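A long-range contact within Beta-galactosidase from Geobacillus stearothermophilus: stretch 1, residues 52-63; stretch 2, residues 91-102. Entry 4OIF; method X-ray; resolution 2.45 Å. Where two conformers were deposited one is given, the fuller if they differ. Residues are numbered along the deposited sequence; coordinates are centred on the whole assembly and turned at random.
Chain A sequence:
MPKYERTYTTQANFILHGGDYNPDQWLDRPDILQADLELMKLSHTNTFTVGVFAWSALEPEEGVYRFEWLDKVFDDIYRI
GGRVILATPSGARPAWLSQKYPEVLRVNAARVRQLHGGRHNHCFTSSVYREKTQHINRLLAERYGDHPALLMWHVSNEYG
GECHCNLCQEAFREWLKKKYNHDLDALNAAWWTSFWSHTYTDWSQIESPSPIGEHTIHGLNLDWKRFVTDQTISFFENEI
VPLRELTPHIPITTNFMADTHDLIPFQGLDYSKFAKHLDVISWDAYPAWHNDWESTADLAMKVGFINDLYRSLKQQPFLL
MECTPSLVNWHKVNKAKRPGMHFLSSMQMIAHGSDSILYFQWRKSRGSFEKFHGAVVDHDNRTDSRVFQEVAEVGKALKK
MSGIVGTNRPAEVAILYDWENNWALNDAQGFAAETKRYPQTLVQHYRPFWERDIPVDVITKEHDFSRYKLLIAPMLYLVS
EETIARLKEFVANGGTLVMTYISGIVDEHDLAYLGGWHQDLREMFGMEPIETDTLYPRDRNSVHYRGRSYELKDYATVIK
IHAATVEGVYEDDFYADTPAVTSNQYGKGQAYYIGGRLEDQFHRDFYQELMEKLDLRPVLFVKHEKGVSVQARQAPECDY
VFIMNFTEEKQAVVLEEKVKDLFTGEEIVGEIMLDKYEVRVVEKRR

Stretch 1, residues 52-63: VFAWSALEPEEG
Stretch 2 (91-102) GARPAWLSQKYP

Stretch 1 is a loop with a short helix at 55-58, for which Ala54 is the N-cap. Stretch 2 forms a helix at 95-100 with Pro94 as its N-cap. The two stretches run in the same order past each other: Phe53 CA lies 5.9 Å from Ala92 CA, Ser56 CA 5.2 Å from Pro94 CA, and Glu61 CA 6.8 Å from Trp96 CA. Together the stretches bury 599 Å².

At Val52 (phi/psi -61/-39, chi1 t) the link is through water. Water 1 donates to Val52 O at 2.6 Å and accepts from Gly91 N at 2.8 Å.

Phe53 (-126/40) has chi1 m and chi2 -74°. Its ring presents an edge to stretch 2, with Phe53 CD1 3.7 Å from Ala92 CB and Phe53 CE1 4.1 Å from Gly91 C. Space is tight here: an ideal CB on Gly91 would sit 3.2 Å from Phe53 CE1.

Trp55 (-58/-50) points toward stretch 2, with chi1 t and chi2 -26°. Pro94 (-64/157, C-gamma exo) covers one face of its indole. Pro94 CD is 3.6 Å from Trp55 CG and 3.8 Å from the five-membered ring centroid, a CH-pi contact. Farther along the indole, Trp55 CZ2 meets Leu97 CD1 at 3.7 Å; Leu97 has chi1 -150° and chi2 154°.

Ser56 (-64/-24, chi1 t) packs against the same proline, Ser56 CB lying 4.3 Å from Pro94 CB. The helix closes with Glu59 N donating to Trp55 O at 2.6 Å.

Glu59 (-136/77, chi1 t, chi2 t, chi3 6°) ties several parts together. Glu59 OE1 accepts from Trp55 NE1 at 3.1 Å, and Glu59 OE2 accepts from Gly63 N at 2.8 Å. Its carbonyl Glu59 O accepts from Trp96 NE1 at 2.9 Å, satisfying the buried indole NH. Trp96 (-64/-37) has chi1 p and chi2 -102°.

Pro60 (-58/-39) and Glu61 (-130/163) carry the backbone past Trp96. Both point CB away from stretch 2. Glu61 CA sits over the indole face, 4.1 Å from the centroid of the Trp96 five-membered ring.

Glu62 (-59/130) is extended, with chi1 t, chi2 t and chi3 2°. Glu62 CB makes a CH-pi contact 3.9 Å from the Trp96 six-membered ring centroid. The carboxylate reaches the end of the second helix. Glu62 OE1 forms a salt bridge with Lys100 NZ at 3.1 Å; the lysine is all t. Glu62 OE2 accepts a very short hydrogen bond from Tyr101 OH, 2.4 Å. Tyr101 (-129/73) has chi1 m and chi2 -74°.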

# COMPACT_ATOMS: atom_id res chain seq x y z
N VAL A 52 0.77 0.24 35.77
CA VAL A 52 0.09 -0.20 34.54
C VAL A 52 0.91 -1.27 33.80
O VAL A 52 0.36 -2.24 33.28
CB VAL A 52 -0.20 0.99 33.59
CG1 VAL A 52 -0.98 0.52 32.38
CG2 VAL A 52 -0.99 2.06 34.31
N PHE A 53 2.22 -1.10 33.78
CA PHE A 53 3.07 -2.09 33.14
C PHE A 53 4.14 -2.59 34.10
O PHE A 53 5.28 -2.83 33.70
CB PHE A 53 3.68 -1.51 31.87
CG PHE A 53 2.66 -1.03 30.89
CD1 PHE A 53 1.92 -1.94 30.14
CD2 PHE A 53 2.40 0.31 30.73
CE1 PHE A 53 0.96 -1.52 29.24
CE2 PHE A 53 1.44 0.75 29.83
CZ PHE A 53 0.71 -0.17 29.09
N ALA A 54 3.75 -2.77 35.36
CA ALA A 54 4.72 -3.05 36.42
C ALA A 54 4.81 -4.52 36.84
O ALA A 54 5.43 -4.83 37.87
CB ALA A 54 4.40 -2.20 37.62
N TRP A 55 4.25 -5.43 36.04
CA TRP A 55 4.24 -6.85 36.39
C TRP A 55 5.66 -7.38 36.60
O TRP A 55 5.98 -8.02 37.61
CB TRP A 55 3.52 -7.67 35.32
CG TRP A 55 3.05 -9.03 35.82
CD1 TRP A 55 3.58 -9.75 36.85
CD2 TRP A 55 1.95 -9.80 35.32
NE1 TRP A 55 2.89 -10.93 37.01
CE2 TRP A 55 1.88 -10.98 36.09
CE3 TRP A 55 1.02 -9.60 34.29
CZ2 TRP A 55 0.92 -11.96 35.86
CZ3 TRP A 55 0.06 -10.58 34.07
CH2 TRP A 55 0.01 -11.74 34.85
N SER A 56 6.52 -7.10 35.63
CA SER A 56 7.89 -7.56 35.68
C SER A 56 8.64 -6.95 36.86
O SER A 56 9.60 -7.52 37.35
CB SER A 56 8.58 -7.25 34.35
OG SER A 56 9.99 -7.29 34.48
N ALA A 57 8.19 -5.79 37.34
CA ALA A 57 8.81 -5.16 38.50
C ALA A 57 8.24 -5.74 39.79
O ALA A 57 8.90 -5.73 40.82
CB ALA A 57 8.61 -3.65 38.47
N LEU A 58 7.00 -6.21 39.72
CA LEU A 58 6.32 -6.77 40.88
C LEU A 58 6.66 -8.25 41.04
O LEU A 58 6.78 -8.75 42.16
CB LEU A 58 4.81 -6.60 40.73
CG LEU A 58 4.33 -5.16 40.82
CD1 LEU A 58 2.87 -5.05 40.43
CD2 LEU A 58 4.53 -4.69 42.25
N GLU A 59 6.82 -8.95 39.93
CA GLU A 59 7.14 -10.37 39.97
C GLU A 59 8.23 -10.63 38.93
O GLU A 59 7.97 -11.14 37.84
CB GLU A 59 5.88 -11.21 39.71
CG GLU A 59 6.02 -12.70 39.99
CD GLU A 59 4.72 -13.48 39.77
OE1 GLU A 59 3.74 -12.88 39.28
OE2 GLU A 59 4.68 -14.69 40.08
N PRO A 60 9.47 -10.27 39.27
CA PRO A 60 10.60 -10.35 38.34
C PRO A 60 10.81 -11.77 37.82
O PRO A 60 11.11 -11.96 36.64
CB PRO A 60 11.78 -9.87 39.19
CG PRO A 60 11.32 -9.96 40.57
CD PRO A 60 9.88 -9.68 40.55
N GLU A 61 10.64 -12.75 38.69
CA GLU A 61 10.55 -14.14 38.28
C GLU A 61 9.31 -14.75 38.91
O GLU A 61 8.77 -14.18 39.86
CB GLU A 61 11.82 -14.89 38.68
CG GLU A 61 13.05 -14.35 37.98
CD GLU A 61 14.33 -14.69 38.69
OE1 GLU A 61 14.26 -15.36 39.75
OE2 GLU A 61 15.40 -14.29 38.18
N GLU A 62 8.86 -15.89 38.40
CA GLU A 62 7.62 -16.49 38.88
C GLU A 62 7.67 -16.80 40.39
O GLU A 62 8.63 -17.38 40.89
CB GLU A 62 7.30 -17.76 38.09
CG GLU A 62 5.84 -18.21 38.20
CD GLU A 62 5.51 -19.36 37.27
OE1 GLU A 62 6.43 -19.83 36.57
OE2 GLU A 62 4.34 -19.79 37.22
N GLY A 63 6.63 -16.36 41.12
CA GLY A 63 6.50 -16.62 42.54
C GLY A 63 7.45 -15.83 43.42
O GLY A 63 7.51 -16.02 44.63
N GLY A 91 -1.93 -5.60 31.21
CA GLY A 91 -1.55 -4.95 29.96
C GLY A 91 -0.26 -5.44 29.31
O GLY A 91 -0.12 -5.34 28.09
N ALA A 92 0.67 -5.96 30.09
CA ALA A 92 1.90 -6.53 29.51
C ALA A 92 2.52 -7.62 30.39
O ALA A 92 3.07 -7.32 31.47
CB ALA A 92 2.92 -5.42 29.25
N ARG A 93 2.46 -8.86 29.93
CA ARG A 93 2.98 -9.99 30.70
C ARG A 93 4.51 -10.03 30.62
O ARG A 93 5.09 -9.66 29.60
CB ARG A 93 2.34 -11.31 30.20
CG ARG A 93 3.11 -12.09 29.10
CD ARG A 93 2.82 -11.62 27.67
NE ARG A 93 3.48 -10.36 27.34
CZ ARG A 93 3.49 -9.81 26.12
NH1 ARG A 93 2.88 -10.41 25.10
NH2 ARG A 93 4.11 -8.65 25.91
N PRO A 94 5.17 -10.46 31.70
CA PRO A 94 6.63 -10.60 31.68
C PRO A 94 7.12 -11.64 30.67
O PRO A 94 6.36 -12.54 30.30
CB PRO A 94 6.96 -11.03 33.11
CG PRO A 94 5.79 -10.53 33.93
CD PRO A 94 4.61 -10.70 33.05
N ALA A 95 8.38 -11.53 30.23
CA ALA A 95 8.93 -12.50 29.28
C ALA A 95 8.97 -13.94 29.84
O ALA A 95 8.83 -14.92 29.07
CB ALA A 95 10.30 -12.06 28.84
N TRP A 96 9.13 -14.09 31.16
CA TRP A 96 9.19 -15.45 31.73
C TRP A 96 7.85 -16.14 31.52
O TRP A 96 7.80 -17.33 31.20
CB TRP A 96 9.58 -15.48 33.23
CG TRP A 96 8.77 -14.64 34.21
CD1 TRP A 96 9.13 -13.44 34.75
CD2 TRP A 96 7.50 -14.97 34.80
NE1 TRP A 96 8.17 -12.99 35.61
CE2 TRP A 96 7.16 -13.91 35.66
CE3 TRP A 96 6.63 -16.06 34.68
CZ2 TRP A 96 5.97 -13.89 36.38
CZ3 TRP A 96 5.45 -16.04 35.40
CH2 TRP A 96 5.12 -14.97 36.24
N LEU A 97 6.78 -15.37 31.63
CA LEU A 97 5.44 -15.90 31.52
C LEU A 97 5.14 -16.40 30.12
O LEU A 97 4.65 -17.51 29.94
CB LEU A 97 4.42 -14.85 31.95
CG LEU A 97 3.12 -15.40 32.56
CD1 LEU A 97 2.50 -14.37 33.49
CD2 LEU A 97 2.13 -15.85 31.49
N SER A 98 5.41 -15.58 29.11
CA SER A 98 5.29 -16.03 27.73
C SER A 98 6.14 -17.27 27.52
O SER A 98 5.72 -18.22 26.85
CB SER A 98 5.70 -14.92 26.74
OG SER A 98 4.91 -13.75 26.90
N GLN A 99 7.34 -17.29 28.10
CA GLN A 99 8.27 -18.38 27.79
C GLN A 99 7.79 -19.72 28.36
O GLN A 99 7.86 -20.74 27.68
CB GLN A 99 9.66 -18.06 28.31
CG GLN A 99 10.73 -19.04 27.84
CD GLN A 99 12.11 -18.70 28.38
OE1 GLN A 99 12.29 -18.43 29.57
NE2 GLN A 99 13.10 -18.71 27.50
N LYS A 100 7.31 -19.70 29.59
CA LYS A 100 6.88 -20.92 30.27
C LYS A 100 5.46 -21.34 29.88
O LYS A 100 5.12 -22.53 29.91
CB LYS A 100 6.96 -20.71 31.79
CG LYS A 100 6.60 -21.92 32.60
CD LYS A 100 6.91 -21.71 34.07
CE LYS A 100 6.68 -22.99 34.86
NZ LYS A 100 7.19 -22.87 36.25
N TYR A 101 4.63 -20.37 29.53
CA TYR A 101 3.24 -20.67 29.22
C TYR A 101 2.86 -20.08 27.89
O TYR A 101 2.12 -19.10 27.83
CB TYR A 101 2.31 -20.12 30.30
CG TYR A 101 2.68 -20.50 31.72
CD1 TYR A 101 2.45 -21.78 32.20
CD2 TYR A 101 3.22 -19.57 32.59
CE1 TYR A 101 2.78 -22.12 33.50
CE2 TYR A 101 3.55 -19.90 33.89
CZ TYR A 101 3.33 -21.17 34.34
OH TYR A 101 3.65 -21.50 35.64
N PRO A 102 3.36 -20.69 26.80
CA PRO A 102 3.18 -20.12 25.46
C PRO A 102 1.72 -19.97 25.05
O PRO A 102 1.44 -19.29 24.06
CB PRO A 102 3.92 -21.12 24.56
CG PRO A 102 4.07 -22.34 25.35
CD PRO A 102 4.18 -21.92 26.77
O HOH W 1 -1.96 -3.34 32.78